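N-acylethanolamine-hydrolyzing acid amidase subunit alpha (Caenorhabditis elegans, PDB 6DY3) forms, with the beta subunit, an amidase that probably hydrolyses bioactive fatty acid amides such as N-palmitoylethanolamine to ethanolamine and free fatty acids. Local coordinates at residues K48-K53 and D100-D105. Sequence-based numbering, arbitrary orientation.
Sequences KKYIPK and DVAAFD
Tyr50 holds CG anti to its carbonyl carbon (chi1 -74°), which carries the ring across to residues 100-105, while Val101 sets CG2 anti to its backbone N, which places that methyl against the Tyr50 carbonyl and Ile51. Tyr50 and Ile51 are the last two residues of a type I beta turn, Lys48 to Ile51, closed by the hydrogen bond from Ile51 N to Lys48 O, 3.0 Å; the turn leads out of helix 40-48 in the helical alpha subunit and meets the loop that follows helix 89-97. Ala102 lies over one face of the Tyr50 ring: its CB makes a CH-pi contact 3.9 Å from the ring centroid, 21° off the normal and displaced toward the rim. Ala102 CA lies over the same face, 3.6 Å from Tyr50 CG. Three residues on, Asp105 has CG anti to its backbone N and crosses the tyrosine at about a right angle, ring and carboxylate planes 57° apart; its CG lies 4.0 Å from Tyr50 CE1. This carboxylate is salt-bridged to Arg107, which also forms a cation-pi pair with the ring, so the charge of the Asp105 carboxylate is probably balanced beside the ring. The phenol tip leaves the subunit: Tyr50 OH hydrogen-bonds to Asp22 of the beta subunit, tying the turn to the other product of the autocatalytic cleavage that yields the two subunits. An alanine in place of Tyr50 would remove the ring and hydroxyl, and would probably loosen the packing on Ala102 and weaken this tie between subunits. Next to Tyr50 in the turn, Ile51, which also packs on Trp60 of helix 56-63, crosses Val101 obliquely, its CG1 3.8 Å from Val101 CG2; that same methyl sits 3.6 Å from the carbonyl oxygen Tyr50 O.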
# COMPACT_ATOMS: atom_id res chain seq x y z
N LYS A 48 -9.28 12.71 -10.48
CA LYS A 48 -8.89 13.05 -11.84
C LYS A 48 -8.15 14.38 -11.90
O LYS A 48 -7.24 14.55 -12.72
CB LYS A 48 -10.13 13.12 -12.75
CG LYS A 48 -10.86 11.79 -12.94
CD LYS A 48 -11.83 11.85 -14.11
CE LYS A 48 -12.85 12.98 -13.97
NZ LYS A 48 -13.71 13.11 -15.18
N LYS A 49 -8.51 15.32 -11.03
CA LYS A 49 -7.86 16.63 -11.03
C LYS A 49 -6.37 16.53 -10.75
O LYS A 49 -5.63 17.46 -11.08
CB LYS A 49 -8.53 17.51 -9.97
CG LYS A 49 -10.00 17.76 -10.24
CD LYS A 49 -10.61 18.63 -9.17
CE LYS A 49 -12.11 18.79 -9.37
NZ LYS A 49 -12.74 19.58 -8.28
N TYR A 50 -5.90 15.43 -10.16
CA TYR A 50 -4.48 15.27 -9.87
C TYR A 50 -3.69 14.78 -11.07
O TYR A 50 -2.45 14.85 -11.04
CB TYR A 50 -4.29 14.30 -8.71
CG TYR A 50 -4.64 14.89 -7.35
CD1 TYR A 50 -3.66 15.44 -6.54
CD2 TYR A 50 -5.95 14.88 -6.89
CE1 TYR A 50 -3.98 15.97 -5.30
CE2 TYR A 50 -6.28 15.40 -5.65
CZ TYR A 50 -5.29 15.94 -4.86
OH TYR A 50 -5.61 16.46 -3.62
N ILE A 51 -4.35 14.28 -12.10
CA ILE A 51 -3.65 13.84 -13.31
C ILE A 51 -3.25 15.07 -14.11
O ILE A 51 -4.10 15.93 -14.37
CB ILE A 51 -4.54 12.91 -14.15
CG1 ILE A 51 -5.06 11.75 -13.30
CG2 ILE A 51 -3.75 12.37 -15.34
CD1 ILE A 51 -6.04 10.84 -14.03
N PRO A 52 -1.98 15.19 -14.53
CA PRO A 52 -1.59 16.35 -15.35
C PRO A 52 -2.46 16.47 -16.59
O PRO A 52 -2.67 15.50 -17.31
CB PRO A 52 -0.13 16.05 -15.71
CG PRO A 52 0.34 15.13 -14.64
CD PRO A 52 -0.84 14.30 -14.26
N LYS A 53 -2.97 17.68 -16.83
CA LYS A 53 -3.92 17.87 -17.91
C LYS A 53 -3.38 17.45 -19.27
O LYS A 53 -4.15 16.85 -20.05
CB LYS A 53 -4.38 19.34 -17.95
CG LYS A 53 -5.55 19.59 -18.88
CD LYS A 53 -6.15 20.97 -18.68
CE LYS A 53 -7.36 21.19 -19.57
NZ LYS A 53 -8.10 22.44 -19.22
N ASP A 100 -0.89 6.26 -7.19
CA ASP A 100 -0.40 7.32 -6.32
C ASP A 100 -0.62 8.71 -6.91
O ASP A 100 -0.00 9.68 -6.45
CB ASP A 100 1.09 7.12 -6.03
CG ASP A 100 1.96 7.37 -7.25
OD1 ASP A 100 1.44 7.24 -8.38
OD2 ASP A 100 3.15 7.72 -7.09
N VAL A 101 -1.49 8.84 -7.91
CA VAL A 101 -1.60 10.12 -8.60
C VAL A 101 -2.13 11.20 -7.66
O VAL A 101 -1.74 12.37 -7.76
CB VAL A 101 -2.49 9.98 -9.85
CG1 VAL A 101 -3.94 9.69 -9.47
CG2 VAL A 101 -2.39 11.22 -10.71
N ALA A 102 -3.02 10.84 -6.74
CA ALA A 102 -3.57 11.79 -5.78
C ALA A 102 -2.88 11.72 -4.43
O ALA A 102 -3.29 12.42 -3.51
CB ALA A 102 -5.08 11.55 -5.62
N ALA A 103 -1.85 10.89 -4.29
CA ALA A 103 -1.13 10.78 -3.03
C ALA A 103 -0.18 11.96 -2.82
O ALA A 103 -0.07 12.48 -1.70
CB ALA A 103 -0.35 9.47 -2.99
N PHE A 104 0.49 12.40 -3.87
CA PHE A 104 1.51 13.44 -3.78
C PHE A 104 1.20 14.50 -4.83
O PHE A 104 1.28 14.22 -6.03
CB PHE A 104 2.91 12.85 -3.97
CG PHE A 104 4.02 13.81 -3.71
CD1 PHE A 104 4.10 14.49 -2.51
CD2 PHE A 104 5.01 14.03 -4.66
CE1 PHE A 104 5.13 15.39 -2.26
CE2 PHE A 104 6.04 14.92 -4.42
CZ PHE A 104 6.10 15.60 -3.22
N ASP A 105 0.83 15.70 -4.39
CA ASP A 105 0.41 16.74 -5.32
C ASP A 105 1.60 17.27 -6.11
O ASP A 105 2.54 17.82 -5.53
CB ASP A 105 -0.27 17.88 -4.55
CG ASP A 105 -1.15 18.73 -5.44
OD1 ASP A 105 -1.01 18.66 -6.68
OD2 ASP A 105 -2.00 19.48 -4.89